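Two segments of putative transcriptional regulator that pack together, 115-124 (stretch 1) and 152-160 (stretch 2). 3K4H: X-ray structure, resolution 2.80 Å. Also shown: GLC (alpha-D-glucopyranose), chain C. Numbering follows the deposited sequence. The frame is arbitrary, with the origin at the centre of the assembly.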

ATOM      1  N   ASN A 115      -2.504  -6.196  -2.342  1.00 45.02           N
ATOM      2  CA  ASN A 115      -2.838  -7.596  -2.383  1.00 44.67           C
ATOM      3  C   ASN A 115      -2.678  -8.301  -1.045  1.00 44.54           C
ATOM      4  O   ASN A 115      -3.461  -9.187  -0.713  1.00 43.77           O
ATOM      5  CB  ASN A 115      -1.975  -8.261  -3.426  1.00 45.62           C
ATOM      6  CG  ASN A 115      -2.507  -8.054  -4.801  1.00 60.49           C
ATOM      7  OD1 ASN A 115      -3.709  -8.210  -5.024  1.00 47.60           O
ATOM      8  ND2 ASN A 115      -1.636  -7.683  -5.741  1.00 46.60           N
ATOM      9  N   TYR A 116      -1.673  -7.897  -0.272  1.00 44.97           N
ATOM     10  CA  TYR A 116      -1.487  -8.468   1.046  1.00 44.89           C
ATOM     11  C   TYR A 116      -2.739  -8.255   1.867  1.00 46.07           C
ATOM     12  O   TYR A 116      -3.295  -9.213   2.411  1.00 47.26           O
ATOM     13  CB  TYR A 116      -0.283  -7.874   1.758  1.00 44.26           C
ATOM     14  CG  TYR A 116      -0.105  -8.429   3.140  1.00 45.80           C
ATOM     15  CD1 TYR A 116       0.619  -9.593   3.356  1.00 44.24           C
ATOM     16  CD2 TYR A 116      -0.693  -7.804   4.237  1.00 44.22           C
ATOM     17  CE1 TYR A 116       0.764 -10.098   4.646  1.00 46.31           C
ATOM     18  CE2 TYR A 116      -0.560  -8.297   5.498  1.00 45.85           C
ATOM     19  CZ  TYR A 116       0.166  -9.436   5.696  1.00 43.86           C
ATOM     20  OH  TYR A 116       0.277  -9.906   6.968  1.00 46.94           O
ATOM     21  N   THR A 117      -3.197  -7.013   1.935  1.00 45.84           N
ATOM     22  CA  THR A 117      -4.386  -6.705   2.699  1.00 46.29           C
ATOM     23  C   THR A 117      -5.681  -7.245   2.088  1.00 46.92           C
ATOM     24  O   THR A 117      -6.599  -7.631   2.825  1.00 46.77           O
ATOM     25  CB  THR A 117      -4.491  -5.208   2.955  1.00 46.33           C
ATOM     26  OG1 THR A 117      -3.236  -4.758   3.486  1.00 39.25           O
ATOM     27  CG2 THR A 117      -5.598  -4.913   3.958  1.00 37.42           C
ATOM     28  N   ALA A 118      -5.772  -7.283   0.756  1.00 47.00           N
ATOM     29  CA  ALA A 118      -6.995  -7.811   0.163  1.00 46.40           C
ATOM     30  C   ALA A 118      -7.165  -9.250   0.651  1.00 47.81           C
ATOM     31  O   ALA A 118      -8.229  -9.588   1.166  1.00 49.21           O
ATOM     32  CB  ALA A 118      -6.987  -7.710  -1.333  1.00 44.61           C
ATOM     33  N   ALA A 119      -6.097 -10.057   0.566  1.00 47.45           N
ATOM     34  CA  ALA A 119      -6.110 -11.479   0.956  1.00 46.77           C
ATOM     35  C   ALA A 119      -6.316 -11.660   2.452  1.00 47.55           C
ATOM     36  O   ALA A 119      -7.039 -12.552   2.877  1.00 48.73           O
ATOM     37  CB  ALA A 119      -4.839 -12.191   0.499  1.00 45.88           C
ATOM     38  N   ARG A 120      -5.690 -10.815   3.252  1.00 46.99           N
ATOM     39  CA  ARG A 120      -5.972 -10.790   4.671  1.00 47.15           C
ATOM     40  C   ARG A 120      -7.458 -10.613   4.889  1.00 47.07           C
ATOM     41  O   ARG A 120      -8.039 -11.301   5.707  1.00 47.31           O
ATOM     42  CB  ARG A 120      -5.224  -9.628   5.348  1.00 47.69           C
ATOM     43  CG  ARG A 120      -3.899  -9.987   5.947  1.00 48.63           C
ATOM     44  CD  ARG A 120      -4.024 -10.131   7.444  1.00 48.27           C
ATOM     45  NE  ARG A 120      -2.907  -9.492   8.151  1.00 49.91           N
ATOM     46  CZ  ARG A 120      -3.002  -8.916   9.347  1.00 48.50           C
ATOM     47  NH1 ARG A 120      -4.153  -8.885  10.004  1.00 49.98           N
ATOM     48  NH2 ARG A 120      -1.937  -8.368   9.890  1.00 50.10           N
ATOM     49  N   GLU A 121      -8.073  -9.681   4.163  1.00 47.26           N
ATOM     50  CA  GLU A 121      -9.464  -9.332   4.399  1.00 47.52           C
ATOM     51  C   GLU A 121     -10.390 -10.476   3.988  1.00 47.99           C
ATOM     52  O   GLU A 121     -11.332 -10.819   4.726  1.00 48.77           O
ATOM     53  CB  GLU A 121      -9.835  -8.061   3.664  1.00 47.81           C
ATOM     54  CG  GLU A 121      -9.387  -6.774   4.328  1.00 53.15           C
ATOM     55  CD  GLU A 121      -9.508  -5.576   3.394  1.00 48.23           C
ATOM     56  OE1 GLU A 121      -9.681  -5.766   2.170  1.00 53.67           O
ATOM     57  OE2 GLU A 121      -9.417  -4.432   3.873  1.00 53.62           O
ATOM     58  N   VAL A 122     -10.113 -11.073   2.830  1.00 47.10           N
ATOM     59  CA  VAL A 122     -10.829 -12.259   2.395  1.00 47.04           C
ATOM     60  C   VAL A 122     -10.739 -13.373   3.455  1.00 47.49           C
ATOM     61  O   VAL A 122     -11.731 -14.051   3.738  1.00 47.74           O
ATOM     62  CB  VAL A 122     -10.315 -12.754   1.018  1.00 47.00           C
ATOM     63  CG1 VAL A 122     -10.863 -14.118   0.679  1.00 45.40           C
ATOM     64  CG2 VAL A 122     -10.723 -11.786  -0.072  1.00 46.49           C
ATOM     65  N   ALA A 123      -9.554 -13.557   4.042  1.00 46.88           N
ATOM     66  CA  ALA A 123      -9.360 -14.641   4.984  1.00 46.25           C
ATOM     67  C   ALA A 123     -10.072 -14.308   6.285  1.00 47.09           C
ATOM     68  O   ALA A 123     -10.661 -15.194   6.920  1.00 47.10           O
ATOM     69  CB  ALA A 123      -7.887 -14.919   5.207  1.00 45.31           C
ATOM     70  N   GLU A 124     -10.043 -13.028   6.668  1.00 47.49           N
ATOM     71  CA  GLU A 124     -10.801 -12.570   7.845  1.00 47.81           C
ATOM     72  C   GLU A 124     -12.296 -12.818   7.633  1.00 47.87           C
ATOM     73  O   GLU A 124     -12.982 -13.324   8.532  1.00 47.33           O
ATOM     74  CB  GLU A 124     -10.502 -11.113   8.171  1.00 47.79           C
ATOM     75  CG  GLU A 124      -9.206 -10.968   8.936  1.00 62.69           C
ATOM     76  CD  GLU A 124      -8.591  -9.564   8.900  1.00 50.03           C
ATOM     77  OE1 GLU A 124      -9.299  -8.564   8.583  1.00 63.13           O
ATOM     78  OE2 GLU A 124      -7.372  -9.473   9.205  1.00 63.21           O
ATOM     79  N   GLY A 152      -0.815 -12.784   2.860  1.00 48.92           N
ATOM     80  CA  GLY A 152      -1.940 -12.201   3.590  1.00 50.68           C
ATOM     81  C   GLY A 152      -2.920 -13.205   4.161  1.00 52.66           C
ATOM     82  O   GLY A 152      -3.388 -13.035   5.272  1.00 52.45           O
HETATM   83  N   MSE A 153      -3.248 -14.252   3.414  1.00 55.18           N
HETATM   84  CA  MSE A 153      -4.190 -15.235   3.931  1.00 58.42           C
HETATM   85  C   MSE A 153      -3.510 -16.087   5.028  1.00 56.99           C
HETATM   86  O   MSE A 153      -4.116 -16.423   6.068  1.00 56.88           O
HETATM   87  CB  MSE A 153      -4.743 -16.110   2.805  1.00 63.05           C
HETATM   88  CG  MSE A 153      -4.283 -17.552   2.856  1.00 76.37           C
HETATM   89 SE   MSE A 153      -5.644 -18.781   2.195  1.00 71.58          SE
HETATM   90  CE  MSE A 153      -4.947 -20.415   2.997  1.00 76.76           C
ATOM     91  N   SER A 154      -2.243 -16.410   4.767  1.00 54.84           N
ATOM     92  CA  SER A 154      -1.403 -17.162   5.663  1.00 52.89           C
ATOM     93  C   SER A 154      -1.284 -16.475   7.034  1.00 52.44           C
ATOM     94  O   SER A 154      -1.523 -17.115   8.070  1.00 53.26           O
ATOM     95  CB  SER A 154      -0.042 -17.392   4.998  1.00 52.07           C
ATOM     96  OG  SER A 154       0.916 -17.888   5.916  1.00 72.04           O
ATOM     97  N   ASP A 155      -0.930 -15.188   7.045  1.00 51.13           N
ATOM     98  CA  ASP A 155      -0.817 -14.425   8.290  1.00 50.47           C
ATOM     99  C   ASP A 155      -2.148 -14.364   9.007  1.00 49.80           C
ATOM    100  O   ASP A 155      -2.211 -14.524  10.224  1.00 49.52           O
ATOM    101  CB  ASP A 155      -0.305 -12.995   8.043  1.00 50.56           C
ATOM    102  CG  ASP A 155       1.200 -12.934   7.793  1.00 56.74           C
ATOM    103  OD1 ASP A 155       1.929 -13.897   8.121  1.00 50.93           O
ATOM    104  OD2 ASP A 155       1.660 -11.912   7.251  1.00 50.64           O
ATOM    105  N   ALA A 156      -3.211 -14.134   8.242  1.00 49.64           N
ATOM    106  CA  ALA A 156      -4.557 -14.057   8.803  1.00 49.12           C
ATOM    107  C   ALA A 156      -4.894 -15.341   9.565  1.00 49.63           C
ATOM    108  O   ALA A 156      -5.469 -15.289  10.670  1.00 49.95           O
ATOM    109  CB  ALA A 156      -5.591 -13.753   7.722  1.00 47.97           C
ATOM    110  N   LEU A 157      -4.494 -16.478   8.999  1.00 49.77           N
ATOM    111  CA  LEU A 157      -4.735 -17.772   9.641  1.00 49.87           C
ATOM    112  C   LEU A 157      -3.925 -17.945  10.901  1.00 49.34           C
ATOM    113  O   LEU A 157      -4.459 -18.422  11.906  1.00 48.93           O
ATOM    114  CB  LEU A 157      -4.508 -18.955   8.687  1.00 50.02           C
ATOM    115  CG  LEU A 157      -5.397 -19.107   7.446  1.00 48.26           C
ATOM    116  CD1 LEU A 157      -5.195 -20.462   6.865  1.00 50.15           C
ATOM    117  CD2 LEU A 157      -6.853 -18.914   7.731  1.00 49.86           C
ATOM    118  N   LYS A 158      -2.653 -17.545  10.859  1.00 49.87           N
ATOM    119  CA  LYS A 158      -1.791 -17.637  12.058  1.00 51.03           C
ATOM    120  C   LYS A 158      -2.214 -16.681  13.148  1.00 50.38           C
ATOM    121  O   LYS A 158      -1.964 -16.924  14.301  1.00 50.75           O
ATOM    122  CB  LYS A 158      -0.311 -17.407  11.741  1.00 52.60           C
ATOM    123  CG  LYS A 158       0.293 -18.409  10.765  1.00 80.98           C
ATOM    124  CD  LYS A 158       1.791 -18.194  10.640  1.00 54.74           C
ATOM    125  CE  LYS A 158       2.348 -18.751   9.331  1.00 80.84           C
ATOM    126  NZ  LYS A 158       3.670 -18.109   9.033  1.00 55.53           N
ATOM    127  N   LEU A 159      -2.854 -15.588  12.783  1.00 50.42           N
ATOM    128  CA  LEU A 159      -3.287 -14.625  13.776  1.00 51.05           C
ATOM    129  C   LEU A 159      -4.546 -15.060  14.507  1.00 51.54           C
ATOM    130  O   LEU A 159      -4.790 -14.624  15.618  1.00 51.52           O
ATOM    131  CB  LEU A 159      -3.425 -13.213  13.169  1.00 51.03           C
ATOM    132  CG  LEU A 159      -2.071 -12.518  12.900  1.00 40.60           C
ATOM    133  CD1 LEU A 159      -2.174 -11.426  11.855  1.00 50.79           C
ATOM    134  CD2 LEU A 159      -1.415 -11.987  14.183  1.00 50.73           C
ATOM    135  N   ALA A 160      -5.340 -15.921  13.891  1.00 52.38           N
ATOM    136  CA  ALA A 160      -6.539 -16.431  14.543  1.00 53.16           C
ATOM    137  C   ALA A 160      -6.272 -17.832  15.049  1.00 54.10           C
ATOM    138  O   ALA A 160      -7.209 -18.549  15.404  1.00 54.14           O
ATOM    139  CB  ALA A 160      -7.708 -16.433  13.587  1.00 53.06           C
TER
HETATM  140  C1  GLC C   2      -1.676  -8.268 -12.406  0.80 64.38           C
HETATM  141  C2  GLC C   2      -0.175  -8.071 -12.454  0.80 67.12           C
HETATM  142  C3  GLC C   2       0.334  -8.249 -11.034  0.80 63.80           C
HETATM  143  C4  GLC C   2      -0.337  -7.237 -10.086  0.80 66.70           C
HETATM  144  C5  GLC C   2      -1.841  -7.312 -10.206  0.80 63.54           C
HETATM  145  C6  GLC C   2      -2.450  -6.194  -9.396  0.80 66.30           C
HETATM  146  O2  GLC C   2       0.382  -9.053 -13.299  0.80 64.29           O
HETATM  147  O3  GLC C   2       1.742  -8.185 -11.091  0.80 67.39           O
HETATM  148  O4  GLC C   2      -0.138  -7.572  -8.750  0.80 62.79           O
HETATM  149  O5  GLC C   2      -2.255  -7.276 -11.567  0.80 67.28           O
HETATM  150  O6  GLC C   2      -3.066  -6.805  -8.295  0.80 63.06           O

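Two helices cross here at -44°, their axes closing to 7.4 Å, and the residue that permits this is G152. It has the largest covered area of the contact, and its CA lies just 4.4 Å from the CA of R120. A CB at this position would point toward the other helix and land 2.1 Å from Y116 O, a plain clash, so the missing side chain buys the close approach. Backbone then meets backbone: G152 CA sits 3.5 Å from Y116 O and R120 CA sits 3.5 Å from G152 O, two CA-H...O contacts that exchange donor and acceptor roles between the helices.

R120, next in covered area, fills the hollow among G152, D155, A156 and L159 as a knob. Its aliphatic stem packs, with CG 3.2 Å from G152 O and CD 4.0 Å from A156 CB, and its guanidinium packs too, with L159 CD1 over one face, 3.6 Å from R120 NH2. The charged end is held along its own helix by a salt bridge from R120 NH1 to E124 OE2 at 3.4 Å, and by a weak hydrogen bond from R120 NE to Y116 OH, also 3.4 Å.

Y116 uses both its ring and its hydroxyl. G152 CA lies over one ring face, 3.9 Å from the centroid, a CH-pi contact. At the ring edge, Y116 OH donates a very short hydrogen bond to D155 OD2, 2.5 Å, the one hydrogen bond between the stretches.

Beyond the glycine, small residues also meet closely. A123 CB meets A156 CB at 3.6 Å and the CB of selenomethionine M153 at 4.1 Å, and A119 CB approaches M153 N at 3.9 Å. The rule reads simply: glycine at the tightest point, alanines beside it, and longer polar side chains spanning the flank.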